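Flavoprotein (Thermotoga maritima, PDB 5V8S) probably works as an FMN-dependent oxidoreductase in electron transfer, with a mu-oxo-diiron site in a metallo-beta-lactamase-like domain joined to a flavodoxin-like domain. Local coordinates at residues N96-D101 and E130-I135; I119-F124 and K136-V141; A62-D67 and I90-V95; K75-A80 and P107-T112; I32-I37 and G68-Y73. The protein carries 1 engineered substitution. One frame throughout, in Å; residues are numbered along the deposited sequence.

Contact 1: N96-D101 and E130-I135; sequences NHTEPD and EGFYGI. With FEO (mu-oxo-diiron), chain C.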
# COMPACT_ATOMS: atom_id res chain seq x y z
N ASN A 96 -15.52 27.57 6.52
CA ASN A 96 -16.24 26.49 7.16
C ASN A 96 -15.30 25.40 7.68
O ASN A 96 -15.67 24.66 8.59
CB ASN A 96 -17.20 25.86 6.15
CG ASN A 96 -18.40 26.74 5.84
OD1 ASN A 96 -19.11 27.18 6.76
ND2 ASN A 96 -18.65 27.01 4.55
N HIS A 97 -14.09 25.31 7.13
CA HIS A 97 -13.14 24.23 7.38
C HIS A 97 -11.82 24.70 6.82
O HIS A 97 -11.78 25.31 5.75
CB HIS A 97 -13.66 22.97 6.65
CG HIS A 97 -12.78 21.75 6.65
ND1 HIS A 97 -12.20 21.19 7.77
CD2 HIS A 97 -12.48 20.92 5.63
CE1 HIS A 97 -11.55 20.09 7.43
NE2 HIS A 97 -11.72 19.90 6.13
N THR A 98 -10.74 24.49 7.58
CA THR A 98 -9.47 25.13 7.30
C THR A 98 -8.49 24.25 6.53
O THR A 98 -7.36 24.68 6.29
CB THR A 98 -8.80 25.57 8.60
OG1 THR A 98 -8.47 24.41 9.38
CG2 THR A 98 -9.71 26.50 9.39
N GLU A 99 -8.86 23.02 6.17
CA GLU A 99 -7.90 22.15 5.52
C GLU A 99 -7.42 22.81 4.23
O GLU A 99 -8.21 23.45 3.53
CB GLU A 99 -8.53 20.79 5.22
CG GLU A 99 -7.57 19.76 4.69
CD GLU A 99 -8.17 18.39 4.56
OE1 GLU A 99 -9.27 18.15 5.08
OE2 GLU A 99 -7.52 17.51 3.94
N PRO A 100 -6.14 22.67 3.86
CA PRO A 100 -5.63 23.47 2.73
C PRO A 100 -6.19 23.16 1.36
O PRO A 100 -5.93 23.94 0.44
CB PRO A 100 -4.12 23.25 2.79
CG PRO A 100 -3.86 23.03 4.23
CD PRO A 100 -5.03 22.24 4.74
N ASP A 101 -6.93 22.06 1.16
CA ASP A 101 -7.60 21.90 -0.13
C ASP A 101 -8.70 22.93 -0.33
O ASP A 101 -9.03 23.27 -1.47
CB ASP A 101 -8.18 20.50 -0.31
CG ASP A 101 -9.18 20.12 0.76
OD1 ASP A 101 -8.91 20.30 1.95
OD2 ASP A 101 -10.27 19.61 0.40
N GLU A 130 -4.37 30.28 12.37
CA GLU A 130 -3.14 30.85 12.90
C GLU A 130 -1.98 29.88 12.72
O GLU A 130 -0.90 30.27 12.28
CB GLU A 130 -3.33 31.18 14.38
CG GLU A 130 -2.09 31.81 14.96
CD GLU A 130 -2.20 32.03 16.45
OE1 GLU A 130 -1.47 31.33 17.22
OE2 GLU A 130 -3.01 32.88 16.86
N GLY A 131 -2.19 28.60 13.03
CA GLY A 131 -1.11 27.64 12.91
C GLY A 131 -0.66 27.41 11.48
O GLY A 131 0.54 27.24 11.21
N PHE A 132 -1.60 27.36 10.54
CA PHE A 132 -1.23 27.13 9.15
C PHE A 132 -0.63 28.37 8.51
O PHE A 132 0.38 28.28 7.80
CB PHE A 132 -2.46 26.74 8.32
CG PHE A 132 -3.04 25.39 8.62
CD1 PHE A 132 -2.29 24.38 9.18
CD2 PHE A 132 -4.36 25.14 8.34
CE1 PHE A 132 -2.86 23.14 9.44
CE2 PHE A 132 -4.93 23.91 8.59
CZ PHE A 132 -4.18 22.91 9.14
N TYR A 133 -1.25 29.53 8.74
CA TYR A 133 -0.98 30.71 7.93
C TYR A 133 -0.59 31.94 8.72
O TYR A 133 -0.27 32.95 8.11
CB TYR A 133 -2.22 31.07 7.09
CG TYR A 133 -2.77 29.93 6.25
CD1 TYR A 133 -2.00 29.33 5.25
CD2 TYR A 133 -4.06 29.45 6.46
CE1 TYR A 133 -2.50 28.28 4.49
CE2 TYR A 133 -4.57 28.41 5.71
CZ TYR A 133 -3.79 27.82 4.73
OH TYR A 133 -4.28 26.78 3.96
N GLY A 134 -0.58 31.88 10.05
CA GLY A 134 -0.33 33.06 10.84
C GLY A 134 -1.44 34.09 10.81
O GLY A 134 -1.22 35.23 11.20
N ILE A 135 -2.62 33.71 10.34
CA ILE A 135 -3.77 34.63 10.28
C ILE A 135 -4.38 34.71 11.68
O ILE A 135 -4.79 33.69 12.25
CB ILE A 135 -4.79 34.13 9.25
CG1 ILE A 135 -4.21 34.24 7.84
CG2 ILE A 135 -6.09 34.90 9.35
CD1 ILE A 135 -4.98 33.45 6.77
FE1 FEO C . -11.33 18.28 4.64
FE2 FEO C . -12.14 19.33 1.50
O FEO C . -11.13 19.32 3.09
O HOH W 1 -11.00 16.68 3.17
O HOH W 2 -11.98 17.06 1.51
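The carbonyl oxygen of Thr-98 takes a hydrogen bond from Ser-103 OG and also meets the edge of the Phe-132 ring, with Thr-98 O 3.4 Å from Phe-132 CE2. Ser-103 OG is shared with Tyr-133 OH, which comes obliquely onto Pro-100, 3.7 Å from its CB. Phe-132 crosses Thr-98 at about a right angle, and its ring meets Phe-278 of the second subunit. The same segment, a loop running into helix 100-103, also carries metal ligands. His-97 NE2 lies 2.2 Å from iron FE1, and Glu-99 OE1 is 2.1 Å from that iron. Asp-101 OD2 is 2.2 Å from iron FE2. Asp-180 bridges the irons, His-163 completes FE1, and His-240 and the engineered Asp-102 complete FE2. Glu-99 OE2 bonds Tyr-276 OH of the second subunit, a second-shell grip on a first-shell ligand. Coordination thus fixes one side of the segment and aromatic packing the other, with the neighbour's flavodoxin-like domain at the site, consistent with electron transfer between subunits.

Contact 2: I119-F124 and K136-V141; sequences IIASNF and KDVTVV
Three backbone hydrogen bonds tie strand 119-121 to strand 138-140, the two parallel strands of a beta-alpha-beta unit whose connection is helix 123-133. The shortest runs from Thr-139 N to Ile-119 O at 2.7 Å. Ala-121 N then gives to Thr-139 O, and Val-141 N returns a bond to Ala-121 O at 3.0 Å, with CA-H...O contacts in between. Two waters close the ends of the seam. One accepts from Ile-119 N, donates to Asp-137 O and also bonds Thr-139 OG1; the other accepts from Asn-123 N and donates to Val-141 O. Where the first strand gives way to the helix, Ser-122 is the N-cap: its OG reaches Gly-125 N and also bonds Asp-166 O.

The packing splits over the two sides of the sheet. Under the helix, Val-138 straddles its neighbours: CG1, anti to the backbone N (chi1 174°), lies 3.9 Å from Ala-121 CB, while CG2 meets Ile-119 CG2 at 4.1 Å. Leu-129 of the helix closes over Ile-119 and Val-138. Val-140 CG1 leans on the first turn, 4.0 Å from Asn-123 CB. Ile-120 points to the other side, toward Phe-156 of the second sheet. There it crosses Val-141 at about a right angle, with Ile-120 CG2 only 3.5 Å from Val-141 CG1.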
# COMPACT_ATOMS: atom_id res chain seq x y z
N ILE A 119 -13.06 37.75 8.87
CA ILE A 119 -12.87 36.31 8.62
C ILE A 119 -13.65 35.55 9.68
O ILE A 119 -13.40 35.72 10.88
CB ILE A 119 -11.38 35.93 8.65
CG1 ILE A 119 -10.60 36.77 7.63
CG2 ILE A 119 -11.21 34.43 8.38
CD1 ILE A 119 -9.08 36.54 7.63
N ILE A 120 -14.61 34.72 9.27
CA ILE A 120 -15.47 33.99 10.20
C ILE A 120 -15.10 32.52 10.18
O ILE A 120 -15.01 31.90 9.11
CB ILE A 120 -16.95 34.18 9.83
CG1 ILE A 120 -17.34 35.65 10.00
CG2 ILE A 120 -17.84 33.27 10.69
CD1 ILE A 120 -18.66 35.98 9.39
N ALA A 121 -14.92 31.94 11.38
CA ALA A 121 -14.60 30.53 11.49
C ALA A 121 -15.08 30.02 12.85
O ALA A 121 -15.47 30.80 13.72
CB ALA A 121 -13.09 30.29 11.34
N SER A 122 -15.04 28.71 13.03
CA SER A 122 -15.29 28.14 14.34
C SER A 122 -14.11 28.40 15.28
O SER A 122 -13.05 28.89 14.88
CB SER A 122 -15.51 26.64 14.22
OG SER A 122 -14.29 25.99 13.89
N ASN A 123 -14.29 28.05 16.55
CA ASN A 123 -13.21 28.23 17.52
C ASN A 123 -11.95 27.46 17.11
O ASN A 123 -10.84 28.01 17.10
CB ASN A 123 -13.68 27.78 18.90
CG ASN A 123 -12.70 28.16 19.98
OD1 ASN A 123 -12.58 29.32 20.34
ND2 ASN A 123 -11.98 27.17 20.48
N PHE A 124 -12.10 26.19 16.77
CA PHE A 124 -10.93 25.45 16.32
C PHE A 124 -10.44 25.96 14.98
O PHE A 124 -9.23 25.95 14.71
CB PHE A 124 -11.27 23.96 16.21
CG PHE A 124 -10.33 23.09 16.93
CD1 PHE A 124 -9.07 22.82 16.41
CD2 PHE A 124 -10.69 22.51 18.13
CE1 PHE A 124 -8.19 21.99 17.08
CE2 PHE A 124 -9.81 21.68 18.81
CZ PHE A 124 -8.56 21.42 18.28
N LYS A 136 -4.47 35.92 12.22
CA LYS A 136 -4.83 36.10 13.62
C LYS A 136 -6.16 36.79 13.85
O LYS A 136 -6.84 36.48 14.83
CB LYS A 136 -3.73 36.88 14.35
CG LYS A 136 -2.40 36.13 14.42
CD LYS A 136 -1.44 36.75 15.41
CE LYS A 136 -0.22 35.84 15.64
NZ LYS A 136 -0.59 34.46 16.10
N ASP A 137 -6.57 37.71 12.98
CA ASP A 137 -7.76 38.50 13.28
C ASP A 137 -8.98 37.78 12.71
O ASP A 137 -9.50 38.10 11.64
CB ASP A 137 -7.60 39.94 12.80
CG ASP A 137 -6.67 40.77 13.72
OD1 ASP A 137 -6.52 40.43 14.91
OD2 ASP A 137 -6.09 41.77 13.24
N VAL A 138 -9.43 36.79 13.47
CA VAL A 138 -10.53 35.92 13.05
C VAL A 138 -11.69 36.06 14.03
O VAL A 138 -11.49 36.04 15.25
CB VAL A 138 -10.06 34.44 12.96
CG1 VAL A 138 -11.24 33.52 12.66
CG2 VAL A 138 -9.02 34.29 11.89
N THR A 139 -12.89 36.19 13.49
CA THR A 139 -14.12 36.25 14.28
C THR A 139 -14.66 34.84 14.48
O THR A 139 -15.01 34.16 13.51
CB THR A 139 -15.12 37.11 13.52
OG1 THR A 139 -14.61 38.44 13.41
CG2 THR A 139 -16.47 37.14 14.22
N VAL A 140 -14.76 34.41 15.74
CA VAL A 140 -15.25 33.08 16.08
C VAL A 140 -16.76 33.12 16.21
O VAL A 140 -17.30 33.98 16.92
CB VAL A 140 -14.62 32.58 17.38
CG1 VAL A 140 -15.30 31.33 17.89
CG2 VAL A 140 -13.14 32.33 17.17
N VAL A 141 -17.44 32.18 15.55
CA VAL A 141 -18.88 31.99 15.70
C VAL A 141 -19.13 30.72 16.50
O VAL A 141 -18.41 29.72 16.35
CB VAL A 141 -19.62 31.95 14.35
CG1 VAL A 141 -19.68 33.34 13.72
CG2 VAL A 141 -18.98 30.93 13.40
O HOH W 3 -12.36 38.88 11.60
O HOH W 4 -17.02 27.58 17.43

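Contact 3: A62-D67 and I90-V95; sequences ANVLID and ITHIIV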
# COMPACT_ATOMS: atom_id res chain seq x y z
N ALA A 62 -22.25 44.28 1.30
CA ALA A 62 -21.29 43.26 1.67
C ALA A 62 -21.03 42.37 0.46
O ALA A 62 -21.91 42.19 -0.39
CB ALA A 62 -21.81 42.39 2.82
N ASN A 63 -19.82 41.83 0.39
CA ASN A 63 -19.49 40.78 -0.56
C ASN A 63 -18.80 39.69 0.24
O ASN A 63 -17.74 39.93 0.85
CB ASN A 63 -18.57 41.27 -1.69
CG ASN A 63 -19.27 42.20 -2.66
OD1 ASN A 63 -20.31 41.86 -3.25
ND2 ASN A 63 -18.71 43.39 -2.84
N VAL A 64 -19.40 38.51 0.26
CA VAL A 64 -19.02 37.43 1.17
C VAL A 64 -18.43 36.28 0.35
O VAL A 64 -19.15 35.63 -0.42
CB VAL A 64 -20.21 36.94 2.00
CG1 VAL A 64 -19.77 35.88 3.02
CG2 VAL A 64 -20.92 38.12 2.68
N LEU A 65 -17.14 36.02 0.53
CA LEU A 65 -16.48 34.86 -0.07
C LEU A 65 -16.57 33.69 0.90
O LEU A 65 -16.35 33.86 2.10
CB LEU A 65 -15.02 35.18 -0.34
CG LEU A 65 -14.17 34.01 -0.85
CD1 LEU A 65 -14.62 33.59 -2.24
CD2 LEU A 65 -12.71 34.44 -0.86
N ILE A 66 -16.93 32.52 0.38
CA ILE A 66 -17.11 31.33 1.21
C ILE A 66 -16.17 30.25 0.70
O ILE A 66 -16.32 29.77 -0.43
CB ILE A 66 -18.58 30.86 1.25
CG1 ILE A 66 -19.44 32.02 1.77
CG2 ILE A 66 -18.73 29.61 2.14
CD1 ILE A 66 -20.90 31.68 1.92
N ASP A 67 -15.18 29.92 1.52
CA ASP A 67 -14.17 28.90 1.22
C ASP A 67 -13.26 29.33 0.07
O ASP A 67 -13.24 30.52 -0.29
CB ASP A 67 -14.84 27.54 1.07
CG ASP A 67 -15.56 27.09 2.37
OD1 ASP A 67 -15.05 27.39 3.49
OD2 ASP A 67 -16.64 26.46 2.29
N ILE A 90 -14.43 42.94 -1.44
CA ILE A 90 -14.79 41.86 -0.53
C ILE A 90 -14.73 42.36 0.90
O ILE A 90 -13.76 43.01 1.32
CB ILE A 90 -13.88 40.63 -0.76
CG1 ILE A 90 -14.20 40.01 -2.12
CG2 ILE A 90 -14.08 39.61 0.36
CD1 ILE A 90 -13.22 38.95 -2.55
N THR A 91 -15.75 42.01 1.68
CA THR A 91 -15.89 42.46 3.05
C THR A 91 -15.82 41.33 4.07
O THR A 91 -15.47 41.58 5.23
CB THR A 91 -17.23 43.20 3.26
OG1 THR A 91 -18.32 42.36 2.85
CG2 THR A 91 -17.28 44.52 2.46
N HIS A 92 -16.16 40.10 3.67
CA HIS A 92 -16.23 38.96 4.57
C HIS A 92 -15.67 37.73 3.87
O HIS A 92 -15.86 37.57 2.67
CB HIS A 92 -17.68 38.66 4.94
CG HIS A 92 -18.33 39.72 5.75
ND1 HIS A 92 -18.75 40.92 5.20
CD2 HIS A 92 -18.63 39.78 7.07
CE1 HIS A 92 -19.27 41.67 6.15
NE2 HIS A 92 -19.21 41.00 7.30
N ILE A 93 -14.99 36.89 4.64
CA ILE A 93 -14.61 35.55 4.20
C ILE A 93 -15.05 34.55 5.27
O ILE A 93 -14.65 34.67 6.43
CB ILE A 93 -13.10 35.41 3.93
CG1 ILE A 93 -12.64 36.42 2.87
CG2 ILE A 93 -12.78 33.99 3.46
CD1 ILE A 93 -11.15 36.51 2.67
N ILE A 94 -15.87 33.58 4.87
CA ILE A 94 -16.33 32.52 5.77
C ILE A 94 -15.51 31.27 5.49
O ILE A 94 -15.41 30.82 4.35
CB ILE A 94 -17.83 32.23 5.59
CG1 ILE A 94 -18.65 33.47 6.00
CG2 ILE A 94 -18.24 31.01 6.43
CD1 ILE A 94 -20.17 33.32 5.80
N VAL A 95 -14.91 30.74 6.54
CA VAL A 95 -14.08 29.54 6.46
C VAL A 95 -14.80 28.44 7.24
O VAL A 95 -14.71 28.36 8.47
CB VAL A 95 -12.67 29.81 7.01
CG1 VAL A 95 -11.81 28.56 6.92
CG2 VAL A 95 -12.03 30.95 6.24
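Thr-91 OG1 takes the backbone N-H of Asn-63 at 2.9 Å. A chi1 of 56° sets that hydroxyl between its own backbone N and carbonyl carbon, facing the neighbouring strand. It is shared with His-92: ND1 lies 2.8 Å from Thr-91 OG1, which sits in the plane of the imidazole and so fixes the ring's rotation. Asn-63 O in turn accepts from both Thr-91 N and His-92 N. Beyond this knot the pairing is regular and parallel, strand 62-66 beside 92-94, with Ile-94 N reaching Leu-65 O at 2.8 Å. Helix 74-82 connects the two strands, making a beta-alpha-beta unit of the metallo-beta-lactamase fold.

On the side facing the second sheet, Val-64, Ile-66, His-92 and Ile-94 pack together. Ile-94 runs its CG1 branch out fully extended (chi2 177°), which lays CD1 3.8 Å from Val-64 CG1. Ile-66 lies alongside Ile-94, pointing the same way, with Ile-66 CG1 4.2 Å from Ile-94 CB. Leu-65 and Ile-93 turn instead to helix 106-113, and Leu-65 CB sits 4.2 Å from Ile-93 CG1. At the far end Asp-67 N bonds Ile-94 O, while Asp-67 OD1 accepts from Asn-96 N.

Contact 4: K75-A80 and P107-T112; sequences KEFIDA and PATLKT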
# COMPACT_ATOMS: atom_id res chain seq x y z
N LYS A 75 -3.19 31.39 -7.81
CA LYS A 75 -3.16 32.39 -8.87
C LYS A 75 -4.41 32.28 -9.73
O LYS A 75 -5.03 33.29 -10.08
CB LYS A 75 -1.91 32.22 -9.73
CG LYS A 75 -1.88 33.08 -11.00
CD LYS A 75 -0.97 32.49 -12.08
CE LYS A 75 -1.38 32.97 -13.47
NZ LYS A 75 -1.34 34.45 -13.58
N GLU A 76 -4.78 31.05 -10.07
CA GLU A 76 -6.00 30.82 -10.84
C GLU A 76 -7.22 31.31 -10.08
O GLU A 76 -8.15 31.87 -10.68
CB GLU A 76 -6.12 29.33 -11.17
CG GLU A 76 -5.09 28.81 -12.19
CD GLU A 76 -3.77 28.34 -11.57
OE1 GLU A 76 -3.48 28.64 -10.39
OE2 GLU A 76 -3.01 27.63 -12.28
N PHE A 77 -7.25 31.12 -8.76
CA PHE A 77 -8.39 31.54 -7.96
C PHE A 77 -8.55 33.05 -7.99
O PHE A 77 -9.66 33.57 -8.18
CB PHE A 77 -8.23 31.06 -6.51
CG PHE A 77 -9.36 31.49 -5.63
CD1 PHE A 77 -10.60 30.90 -5.73
CD2 PHE A 77 -9.17 32.51 -4.70
CE1 PHE A 77 -11.65 31.33 -4.93
CE2 PHE A 77 -10.21 32.92 -3.90
CZ PHE A 77 -11.44 32.33 -4.01
N ILE A 78 -7.45 33.78 -7.79
CA ILE A 78 -7.52 35.24 -7.82
C ILE A 78 -8.02 35.72 -9.18
O ILE A 78 -8.91 36.58 -9.27
CB ILE A 78 -6.15 35.86 -7.46
CG1 ILE A 78 -5.77 35.55 -6.01
CG2 ILE A 78 -6.15 37.36 -7.70
CD1 ILE A 78 -6.80 35.88 -4.99
N ASP A 79 -7.45 35.17 -10.25
CA ASP A 79 -7.86 35.61 -11.59
C ASP A 79 -9.34 35.35 -11.82
O ASP A 79 -10.05 36.22 -12.33
CB ASP A 79 -7.01 34.91 -12.65
CG ASP A 79 -5.52 35.21 -12.50
OD1 ASP A 79 -5.19 36.25 -11.89
OD2 ASP A 79 -4.70 34.41 -12.99
N ALA A 80 -9.83 34.17 -11.41
CA ALA A 80 -11.24 33.87 -11.62
C ALA A 80 -12.13 34.75 -10.75
O ALA A 80 -13.15 35.27 -11.22
CB ALA A 80 -11.53 32.40 -11.32
N PRO A 107 -4.24 32.97 1.95
CA PRO A 107 -3.21 34.02 2.09
C PRO A 107 -3.11 34.92 0.87
O PRO A 107 -3.05 36.16 1.01
CB PRO A 107 -1.93 33.22 2.36
CG PRO A 107 -2.40 31.95 2.96
CD PRO A 107 -3.72 31.64 2.28
N ALA A 108 -3.17 34.34 -0.32
CA ALA A 108 -3.10 35.13 -1.54
C ALA A 108 -4.33 36.02 -1.68
O ALA A 108 -4.24 37.17 -2.13
CB ALA A 108 -3.00 34.19 -2.74
N THR A 109 -5.49 35.50 -1.27
CA THR A 109 -6.72 36.29 -1.34
C THR A 109 -6.61 37.51 -0.43
O THR A 109 -6.96 38.63 -0.83
CB THR A 109 -7.92 35.42 -0.97
OG1 THR A 109 -7.99 34.31 -1.86
CG2 THR A 109 -9.24 36.21 -1.07
N LEU A 110 -6.13 37.31 0.79
CA LEU A 110 -6.05 38.42 1.73
C LEU A 110 -5.09 39.49 1.22
O LEU A 110 -5.35 40.69 1.36
CB LEU A 110 -5.63 37.91 3.12
CG LEU A 110 -6.61 36.99 3.85
CD1 LEU A 110 -6.04 36.50 5.16
CD2 LEU A 110 -7.94 37.68 4.08
N LYS A 111 -3.98 39.07 0.62
CA LYS A 111 -3.03 40.04 0.07
C LYS A 111 -3.64 40.81 -1.09
O LYS A 111 -3.42 42.02 -1.23
CB LYS A 111 -1.75 39.33 -0.38
CG LYS A 111 -0.52 39.67 0.46
CD LYS A 111 0.64 38.72 0.16
CE LYS A 111 1.86 39.02 1.04
NZ LYS A 111 2.94 38.01 0.86
N THR A 112 -4.40 40.13 -1.94
CA THR A 112 -5.03 40.80 -3.08
C THR A 112 -6.10 41.78 -2.61
O THR A 112 -6.26 42.86 -3.20
CB THR A 112 -5.62 39.76 -4.03
OG1 THR A 112 -4.59 38.86 -4.42
CG2 THR A 112 -6.17 40.42 -5.27
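This is helix-on-helix packing on one side of the seven-stranded sheet, where Ile-78 of helix 74-82 reaches over to Thr-109 and Thr-112 of helix 106-113. The axes of the two helical segments come within 9.8 Å, with 42° between their directions. Ile-78 does most of the bridging. Its chi2 of -52° folds CD1 back from the extended form, and that methyl lands 3.7 Å from Thr-109 CA. The Ile-78 and Thr-112 side chains slide past each other in opposite directions, with Ile-78 CG2 3.9 Å from Thr-112 CG2.

Deeper in, Phe-77 presents its ring edge to Thr-109, with CE2 3.3 Å from OG1. Thr-109 OG1 bonds Ser-105 O, just ahead of its helix. Thr-112 also spends its hydroxyl at home: OG1 donates to Ala-108 O at 2.9 Å, while Thr-112 N reaches the same oxygen from the opposite face of its plane. With both hydroxyls bonded to backbone oxygens of their own part of the chain, the seam rests on van der Waals contact. Phe-77 and Thr-109 both also rest on Leu-65 of the sheet. The pair forms part of one helical layer of the alpha-beta/beta-alpha sandwich of the metallo-beta-lactamase fold.

Contact 5: I32-I37 and G68-Y73; sequences IDDDRI and GWKGNY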
# COMPACT_ATOMS: atom_id res chain seq x y z
N ILE A 32 -12.92 24.79 -9.56
CA ILE A 32 -11.78 24.32 -10.35
C ILE A 32 -11.75 22.80 -10.31
O ILE A 32 -12.00 22.19 -9.27
CB ILE A 32 -10.45 24.96 -9.90
CG1 ILE A 32 -9.36 24.62 -10.91
CG2 ILE A 32 -10.06 24.53 -8.49
CD1 ILE A 32 -8.08 25.40 -10.74
N ASP A 33 -11.53 22.20 -11.47
CA ASP A 33 -11.52 20.74 -11.62
C ASP A 33 -10.07 20.25 -11.56
O ASP A 33 -9.31 20.44 -12.52
CB ASP A 33 -12.21 20.36 -12.93
CG ASP A 33 -13.71 20.56 -12.87
OD1 ASP A 33 -14.19 20.96 -11.80
OD2 ASP A 33 -14.39 20.31 -13.88
N ASP A 34 -9.69 19.62 -10.44
CA ASP A 34 -8.31 19.19 -10.23
C ASP A 34 -8.12 17.84 -10.92
O ASP A 34 -8.46 16.79 -10.38
CB ASP A 34 -7.99 19.10 -8.74
CG ASP A 34 -6.51 18.90 -8.47
OD1 ASP A 34 -5.78 18.67 -9.45
OD2 ASP A 34 -6.10 18.96 -7.30
N ASP A 35 -7.57 17.89 -12.13
CA ASP A 35 -7.20 16.68 -12.85
C ASP A 35 -5.72 16.36 -12.74
O ASP A 35 -5.23 15.48 -13.46
CB ASP A 35 -7.64 16.75 -14.32
CG ASP A 35 -7.00 17.89 -15.07
OD1 ASP A 35 -6.31 18.72 -14.46
OD2 ASP A 35 -7.19 17.95 -16.31
N ARG A 36 -4.99 17.05 -11.86
CA ARG A 36 -3.58 16.75 -11.62
C ARG A 36 -3.40 15.79 -10.46
O ARG A 36 -2.55 14.89 -10.52
CB ARG A 36 -2.79 18.04 -11.34
CG ARG A 36 -2.68 19.00 -12.52
CD ARG A 36 -1.81 20.22 -12.16
NE ARG A 36 -2.02 21.35 -13.07
CZ ARG A 36 -1.59 22.59 -12.84
NH1 ARG A 36 -0.92 22.88 -11.73
NH2 ARG A 36 -1.83 23.55 -13.73
N ILE A 37 -4.20 15.95 -9.41
CA ILE A 37 -4.06 15.13 -8.21
C ILE A 37 -4.34 13.68 -8.56
O ILE A 37 -5.19 13.36 -9.40
CB ILE A 37 -5.01 15.67 -7.13
CG1 ILE A 37 -4.78 14.97 -5.79
CG2 ILE A 37 -6.49 15.52 -7.57
CD1 ILE A 37 -5.27 15.78 -4.61
N GLY A 68 -12.47 28.42 -0.49
CA GLY A 68 -11.46 28.78 -1.46
C GLY A 68 -11.00 27.54 -2.23
O GLY A 68 -11.71 26.54 -2.31
N TRP A 69 -9.79 27.62 -2.77
CA TRP A 69 -9.20 26.55 -3.57
C TRP A 69 -7.86 26.12 -2.99
O TRP A 69 -7.24 26.84 -2.20
CB TRP A 69 -8.94 26.97 -5.02
CG TRP A 69 -10.16 27.23 -5.88
CD1 TRP A 69 -11.46 27.03 -5.55
CD2 TRP A 69 -10.16 27.73 -7.21
NE1 TRP A 69 -12.27 27.40 -6.59
CE2 TRP A 69 -11.49 27.84 -7.63
CE3 TRP A 69 -9.14 28.12 -8.10
CZ2 TRP A 69 -11.85 28.31 -8.88
CZ3 TRP A 69 -9.50 28.60 -9.34
CH2 TRP A 69 -10.84 28.67 -9.72
N LYS A 70 -7.40 24.94 -3.40
CA LYS A 70 -6.11 24.44 -2.95
C LYS A 70 -5.00 25.40 -3.38
O LYS A 70 -5.09 26.07 -4.41
CB LYS A 70 -5.89 23.06 -3.57
CG LYS A 70 -4.74 22.27 -2.99
CD LYS A 70 -4.84 20.80 -3.47
CE LYS A 70 -3.64 19.95 -3.17
NZ LYS A 70 -2.70 20.06 -4.28
N GLY A 71 -3.92 25.41 -2.59
CA GLY A 71 -2.91 26.45 -2.72
C GLY A 71 -2.18 26.48 -4.05
O GLY A 71 -1.74 27.54 -4.50
N ASN A 72 -1.98 25.31 -4.68
CA ASN A 72 -1.32 25.30 -5.98
C ASN A 72 -2.14 25.98 -7.07
O ASN A 72 -1.61 26.22 -8.16
CB ASN A 72 -0.90 23.87 -6.40
CG ASN A 72 -2.05 22.88 -6.40
OD1 ASN A 72 -2.90 22.89 -5.52
ND2 ASN A 72 -2.06 21.99 -7.38
N TYR A 73 -3.40 26.32 -6.79
CA TYR A 73 -4.26 27.00 -7.74
C TYR A 73 -4.61 28.42 -7.27
O TYR A 73 -5.61 28.99 -7.72
CB TYR A 73 -5.53 26.17 -7.95
CG TYR A 73 -5.28 24.81 -8.58
CD1 TYR A 73 -4.74 24.70 -9.85
CD2 TYR A 73 -5.61 23.63 -7.92
CE1 TYR A 73 -4.51 23.47 -10.44
CE2 TYR A 73 -5.40 22.38 -8.50
CZ TYR A 73 -4.85 22.30 -9.76
OH TYR A 73 -4.61 21.07 -10.35
O HOH W 5 -3.49 19.42 -6.93
O HOH W 6 0.25 22.11 -9.41
O HOH W 7 -1.15 25.93 -10.99
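One carboxylate oxygen, Asp-34 OD1, accepts three hydrogen bonds. Tyr-73 OH donates to it at 2.8 Å, from 70° above the carboxylate plane although OD1 lies in the plane of the tyrosine ring. Arg-36 N arrives nearly in line with the C-O bond, and Ile-37 N reaches OD1 at 3.1 Å. Asp-34 OD2 bonds Tyr-52 OH and a water that also links Lys-70 NZ and Asn-72 ND2.

Ile-32 is wedged obliquely between two aromatic rings. Its CB stands almost squarely over the six-membered ring of Trp-69, 3.5 Å from the centroid, a CH-pi contact; CG2 covers the junction, 3.4 Å from Trp-69 CD2. At Tyr-73, chi1 of -170° puts Ile-32 CG1 anti to the backbone N, and an extended chi2 carries CD1 over the ring face, toward its rim, 3.5 Å from Tyr-73 CD1. Asn-72 ND2 lies over the opposite face. Tyr-73 CE1 lies over the centre of one face of the Arg-36 guanidinium, the two planes 52° apart. Lys-70 NZ makes a salt bridge to Asp-304 of the second subunit. At the end of strand 26-34, Asp-34 forms an Asx turn, pinned to the loop that leads from strand 62-66 into helix 74-82.

All five contacts lie in the metallo-beta-lactamase-like half of the chain. Contacts 2 and 3 share one seven-stranded sheet, centres 13 Å apart, and are stitched together because strand 92-94 lies beside 118-121. Contact 4 packs helices on that sheet, 13 Å from contact 3 and also from contact 5, which it meets where Phe-77 touches Trp-69. Contact 5 begins at strand 26-34, and its second segment directly follows the first segment of contact 3. In contact 1 the second segment shares helix 123-133 with contact 2, and the Glu-130 to Lys-136 salt bridge joins them. Strand 92-94 runs into the iron-binding segment of contact 1, and contacts 1 and 5 both touch the second subunit.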